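Local coordinates for extracellular solute-binding protein (Bordetella parapertussis, PDB 3PU5) that probably binds a small solute, perhaps a polyamine, outside the cytoplasm and delivers it to a membrane transporter, as periplasmic binding proteins do, at residues Val133-Thr136 against Glu140-Lys143; Ala176-Leu181 against Leu316-Lys321. One frame throughout, in Å; residues are numbered along the deposited sequence.

Contact 1 (Val133-Thr136 against Glu140-Lys143); sequences VERT and EFGK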
loop_
_atom_site.group_PDB
_atom_site.type_symbol
_atom_site.label_atom_id
_atom_site.label_comp_id
_atom_site.label_asym_id
_atom_site.label_seq_id
_atom_site.Cartn_x
_atom_site.Cartn_y
_atom_site.Cartn_z
ATOM N N VAL A 133 -11.917 11.373 -14.328
ATOM C CA VAL A 133 -12.561 10.560 -15.359
ATOM C C VAL A 133 -13.335 11.404 -16.382
ATOM O O VAL A 133 -13.119 11.291 -17.584
ATOM C CB VAL A 133 -13.515 9.505 -14.743
ATOM C CG1 VAL A 133 -14.303 8.786 -15.843
ATOM C CG2 VAL A 133 -12.739 8.517 -13.894
ATOM N N GLU A 134 -14.229 12.253 -15.899
ATOM C CA GLU A 134 -15.128 12.972 -16.789
ATOM C C GLU A 134 -14.382 13.985 -17.641
ATOM O O GLU A 134 -14.712 14.170 -18.802
ATOM C CB GLU A 134 -16.249 13.655 -16.003
ATOM C CG GLU A 134 -17.146 12.695 -15.243
ATOM C CD GLU A 134 -17.799 11.641 -16.129
ATOM O OE1 GLU A 134 -18.014 11.899 -17.336
ATOM O OE2 GLU A 134 -18.105 10.544 -15.609
ATOM N N ARG A 135 -13.375 14.641 -17.070
ATOM C CA ARG A 135 -12.565 15.574 -17.846
ATOM C C ARG A 135 -11.700 14.830 -18.878
ATOM O O ARG A 135 -11.495 15.313 -20.001
ATOM C CB ARG A 135 -11.732 16.488 -16.932
ATOM C CG ARG A 135 -12.572 17.549 -16.204
ATOM C CD ARG A 135 -11.727 18.447 -15.293
ATOM N NE ARG A 135 -10.803 19.300 -16.038
ATOM C CZ ARG A 135 -9.912 20.117 -15.476
ATOM N NH1 ARG A 135 -9.828 20.197 -14.152
ATOM N NH2 ARG A 135 -9.108 20.858 -16.232
ATOM N N THR A 136 -11.202 13.651 -18.510
ATOM C CA THR A 136 -10.471 12.834 -19.483
ATOM C C THR A 136 -11.358 12.494 -20.686
ATOM O O THR A 136 -10.978 12.691 -21.837
ATOM C CB THR A 136 -9.963 11.527 -18.854
ATOM O OG1 THR A 136 -8.976 11.835 -17.866
ATOM C CG2 THR A 136 -9.351 10.617 -19.925
ATOM N N GLU A 140 -10.443 16.999 -22.353
ATOM C CA GLU A 140 -9.784 18.193 -21.831
ATOM C C GLU A 140 -8.274 18.050 -21.616
ATOM O O GLU A 140 -7.552 19.046 -21.596
ATOM C CB GLU A 140 -10.459 18.661 -20.537
ATOM C CG GLU A 140 -11.932 19.010 -20.701
ATOM C CD GLU A 140 -12.517 19.615 -19.431
ATOM O OE1 GLU A 140 -11.722 20.050 -18.566
ATOM O OE2 GLU A 140 -13.762 19.652 -19.298
ATOM N N PHE A 141 -7.795 16.821 -21.445
ATOM C CA PHE A 141 -6.367 16.602 -21.268
ATOM C C PHE A 141 -5.721 16.084 -22.555
ATOM O O PHE A 141 -4.558 15.687 -22.553
ATOM C CB PHE A 141 -6.099 15.623 -20.105
ATOM C CG PHE A 141 -6.848 15.958 -18.833
ATOM C CD1 PHE A 141 -6.826 17.251 -18.320
ATOM C CD2 PHE A 141 -7.569 14.980 -18.152
ATOM C CE1 PHE A 141 -7.511 17.566 -17.148
ATOM C CE2 PHE A 141 -8.255 15.284 -16.977
ATOM C CZ PHE A 141 -8.220 16.579 -16.471
ATOM N N GLY A 142 -6.471 16.084 -23.656
ATOM C CA GLY A 142 -5.953 15.538 -24.896
ATOM C C GLY A 142 -5.644 14.059 -24.730
ATOM O O GLY A 142 -6.353 13.346 -24.026
ATOM N N LYS A 143 -4.590 13.587 -25.380
ATOM C CA LYS A 143 -4.199 12.194 -25.232
ATOM C C LYS A 143 -2.973 12.085 -24.330
ATOM O O LYS A 143 -2.004 11.401 -24.648
ATOM C CB LYS A 143 -3.941 11.551 -26.600
ATOM C CG LYS A 143 -3.972 10.022 -26.580
ATOM C CD LYS A 143 -3.788 9.455 -27.984
ATOM C CE LYS A 143 -3.308 8.017 -27.926
ATOM N NZ LYS A 143 -4.373 7.073 -27.495
HETATM O O HOH W 1 -8.572 14.054 -22.314
#

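Contact 2 (Ala176-Leu181 against Leu316-Lys321); sequences ASIATL and LDLWNK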
loop_
_atom_site.group_PDB
_atom_site.type_symbol
_atom_site.label_atom_id
_atom_site.label_comp_id
_atom_site.label_asym_id
_atom_site.label_seq_id
_atom_site.Cartn_x
_atom_site.Cartn_y
_atom_site.Cartn_z
ATOM N N ALA A 176 -18.727 -2.186 -14.463
ATOM C CA ALA A 176 -18.734 -0.732 -14.315
ATOM C C ALA A 176 -17.307 -0.182 -14.311
ATOM O O ALA A 176 -17.021 0.833 -14.956
ATOM C CB ALA A 176 -19.480 -0.325 -13.040
ATOM N N SER A 177 -16.420 -0.861 -13.586
ATOM C CA SER A 177 -15.002 -0.500 -13.548
ATOM C C SER A 177 -14.376 -0.459 -14.934
ATOM O O SER A 177 -13.770 0.540 -15.326
ATOM C CB SER A 177 -14.222 -1.491 -12.682
ATOM O OG SER A 177 -14.620 -1.390 -11.327
ATOM N N ILE A 178 -14.515 -1.558 -15.668
ATOM C CA ILE A 178 -13.996 -1.643 -17.025
ATOM C C ILE A 178 -14.698 -0.675 -17.990
ATOM O O ILE A 178 -14.057 -0.066 -18.854
ATOM C CB ILE A 178 -14.084 -3.091 -17.550
ATOM C CG1 ILE A 178 -13.088 -3.986 -16.787
ATOM C CG2 ILE A 178 -13.830 -3.140 -19.047
ATOM C CD1 ILE A 178 -11.619 -3.723 -17.112
ATOM N N ALA A 179 -16.012 -0.539 -17.844
ATOM C CA ALA A 179 -16.772 0.385 -18.676
ATOM C C ALA A 179 -16.290 1.827 -18.504
ATOM O O ALA A 179 -16.260 2.582 -19.463
ATOM C CB ALA A 179 -18.262 0.280 -18.370
ATOM N N THR A 180 -15.930 2.204 -17.279
ATOM C CA THR A 180 -15.394 3.538 -17.011
ATOM C C THR A 180 -14.082 3.743 -17.752
ATOM O O THR A 180 -13.908 4.724 -18.469
ATOM C CB THR A 180 -15.163 3.767 -15.500
ATOM O OG1 THR A 180 -16.417 3.695 -14.814
ATOM C CG2 THR A 180 -14.564 5.129 -15.243
ATOM N N LEU A 181 -13.160 2.801 -17.586
ATOM C CA LEU A 181 -11.856 2.899 -18.230
ATOM C C LEU A 181 -11.992 2.869 -19.748
ATOM O O LEU A 181 -11.238 3.530 -20.477
ATOM C CB LEU A 181 -10.942 1.770 -17.751
ATOM C CG LEU A 181 -9.524 1.767 -18.320
ATOM C CD1 LEU A 181 -8.772 3.037 -17.904
ATOM C CD2 LEU A 181 -8.794 0.523 -17.845
ATOM N N LEU A 316 -9.416 -9.448 -15.411
ATOM C CA LEU A 316 -8.429 -9.584 -16.480
ATOM C C LEU A 316 -9.089 -9.920 -17.815
ATOM O O LEU A 316 -8.739 -9.356 -18.852
ATOM C CB LEU A 316 -7.417 -10.675 -16.127
ATOM C CG LEU A 316 -6.498 -10.372 -14.948
ATOM C CD1 LEU A 316 -5.887 -11.649 -14.403
ATOM C CD2 LEU A 316 -5.417 -9.385 -15.367
ATOM N N ASP A 317 -10.035 -10.857 -17.774
ATOM C CA ASP A 317 -10.802 -11.252 -18.953
ATOM C C ASP A 317 -11.500 -10.046 -19.587
ATOM O O ASP A 317 -11.361 -9.797 -20.785
ATOM C CB ASP A 317 -11.846 -12.312 -18.585
ATOM C CG ASP A 317 -11.238 -13.697 -18.400
ATOM O OD1 ASP A 317 -10.067 -13.903 -18.799
ATOM O OD2 ASP A 317 -11.938 -14.589 -17.864
ATOM N N LEU A 318 -12.255 -9.305 -18.779
ATOM C CA LEU A 318 -12.948 -8.101 -19.245
ATOM C C LEU A 318 -11.963 -7.082 -19.805
ATOM O O LEU A 318 -12.222 -6.451 -20.835
ATOM C CB LEU A 318 -13.741 -7.462 -18.108
ATOM C CG LEU A 318 -15.135 -8.007 -17.819
ATOM C CD1 LEU A 318 -15.822 -7.110 -16.814
ATOM C CD2 LEU A 318 -15.955 -8.094 -19.103
ATOM N N TRP A 319 -10.841 -6.918 -19.111
ATOM C CA TRP A 319 -9.775 -6.032 -19.564
ATOM C C TRP A 319 -9.315 -6.455 -20.959
ATOM O O TRP A 319 -9.346 -5.663 -21.895
ATOM C CB TRP A 319 -8.612 -6.047 -18.565
ATOM C CG TRP A 319 -7.412 -5.195 -18.917
ATOM C CD1 TRP A 319 -6.448 -5.481 -19.844
ATOM C CD2 TRP A 319 -7.024 -3.950 -18.310
ATOM N NE1 TRP A 319 -5.501 -4.486 -19.868
ATOM C CE2 TRP A 319 -5.828 -3.535 -18.936
ATOM C CE3 TRP A 319 -7.577 -3.141 -17.314
ATOM C CZ2 TRP A 319 -5.170 -2.348 -18.589
ATOM C CZ3 TRP A 319 -6.924 -1.964 -16.969
ATOM C CH2 TRP A 319 -5.733 -1.580 -17.604
ATOM N N ASN A 320 -8.910 -7.712 -21.104
ATOM C CA ASN A 320 -8.394 -8.193 -22.384
ATOM C C ASN A 320 -9.434 -8.057 -23.489
ATOM O O ASN A 320 -9.105 -8.047 -24.670
ATOM C CB ASN A 320 -7.912 -9.642 -22.263
ATOM C CG ASN A 320 -6.689 -9.776 -21.371
ATOM O OD1 ASN A 320 -5.887 -8.848 -21.250
ATOM N ND2 ASN A 320 -6.540 -10.938 -20.737
ATOM N N LYS A 321 -10.690 -7.915 -23.090
ATOM C CA LYS A 321 -11.788 -7.900 -24.041
ATOM C C LYS A 321 -12.157 -6.497 -24.529
ATOM O O LYS A 321 -12.369 -6.278 -25.731
ATOM C CB LYS A 321 -13.009 -8.558 -23.404
ATOM C CG LYS A 321 -13.893 -9.279 -24.388
ATOM C CD LYS A 321 -14.327 -10.618 -23.830
ATOM C CE LYS A 321 -15.168 -10.447 -22.582
ATOM N NZ LYS A 321 -15.874 -11.717 -22.227
#

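Contact 1 (Val133-Thr136 against Glu140-Lys143)
R135, near the C-terminal end of helix 129-138, and E140, in the loop that follows, meet through a salt bridge, with R135 NE lying 2.8 Å from E140 OE1. The bond is bent, 143° at the hydrogen, because neither group faces the other squarely: NE comes in from above the carboxylate plane, while OE1 is tilted from the guanidinium plane. R135 puts NE there by running straight to CD and then turning at chi3 (67°). NH1 of the same guanidinium forms a salt bridge with E131, one turn earlier in the helix. Two carboxylates thus hold the group at different nitrogens, which probably steadies its rotation and offsets its charge.

Between backbones, E140 N donates to R135 O over 3.1 Å, a bond from a residue five places on, so the loop stays tied to the C-terminal end of the helix. A single water continues the job further along. It gives its protons to T136 O and G142 O and accepts from F141 N, 3.0 Å away, joining the helix end to the loop. This is the helix-to-strand connection of an alpha/beta lobe in the periplasmic binding protein fold: the loop leads into strand 145-148, and G142 adopts a positive phi on the way.

The F141 ring makes the van der Waals contact, lying over one face of the R135 guanidinium, with CE1 3.5 Å from its plane and offset toward the rim. The two planes are 44° apart, and F141 CZ rests 3.5 Å from R135 CB. At the ring edge, in plane, T136 OG1 approaches F141 CD2 to 3.5 Å; that hydroxyl is hydrogen-bonded to F132 O within the helix. I122 and V126 also touch F141, leaving the phenyl group buried while E140 is exposed.

Contact 2 (Ala176-Leu181 against Leu316-Lys321)
I178 and L181, one helical turn apart, project from helix 174-184 onto L318 and W319 of helix 305-322. The closest meeting is L181 with W319: methyl CD2 of L181 is placed 3.2 Å from the indole carbon CZ3, unusually short and doubtful in detail, and lies 3.7 Å from CH2. The methyl approaches the six-membered ring obliquely. W319 reaches it because its CG lies opposite the backbone N (chi1 179°), which carries the indole out from the helix flank toward L181, although CB starts off to one side. F191 packs edge-to-face with the indole, and L160 touches both W319 and L181, so this end of the contact is buried and closely packed.

I178 works nearer the backbone. Its CD1 methyl reaches in to 3.8 Å from W319 CA, while CG1 lies against L318 CB, also at 3.8 Å. No hydrogen bond crosses between the two segments; side chains fill the gap between axes that come no nearer than 10.1 Å.

The other side is looser. L318 touches I178 mainly through CB, with its CD1 4.2 Å from I178 CG1, and it is partly exposed; I174 and E175, a turn earlier on the partner helix, also touch it. Beyond L318 the helix face is exposed. The two segments run in nearly the same direction, 25° apart, a near-parallel helix pair in which the C-terminal helix lies along the outside of an alpha/beta lobe of the periplasmic binding protein fold.

In the fold
From the N terminus, the chain passes strands 7-12 and 36-41 and three of the six strands of the antiparallel sheet before reaching helix 129-138. Contact 1 closes a very short loop there, only three residues long, ahead of strand 145-148. The chain then forms helices 156-167 and 174-184 and pairs strand 188-192 in parallel with 145-148. Contact 2 closes a far longer loop, with 134 residues between L181 and L316 of helix 305-322. The two loops follow in series, neither nested nor crossed. Helix 174-184 serves both regions: T180 CG2 packs against V133 CG1 at 3.7 Å, joining contact 1's helix to the pair that fastens the C-terminal helix to this lobe.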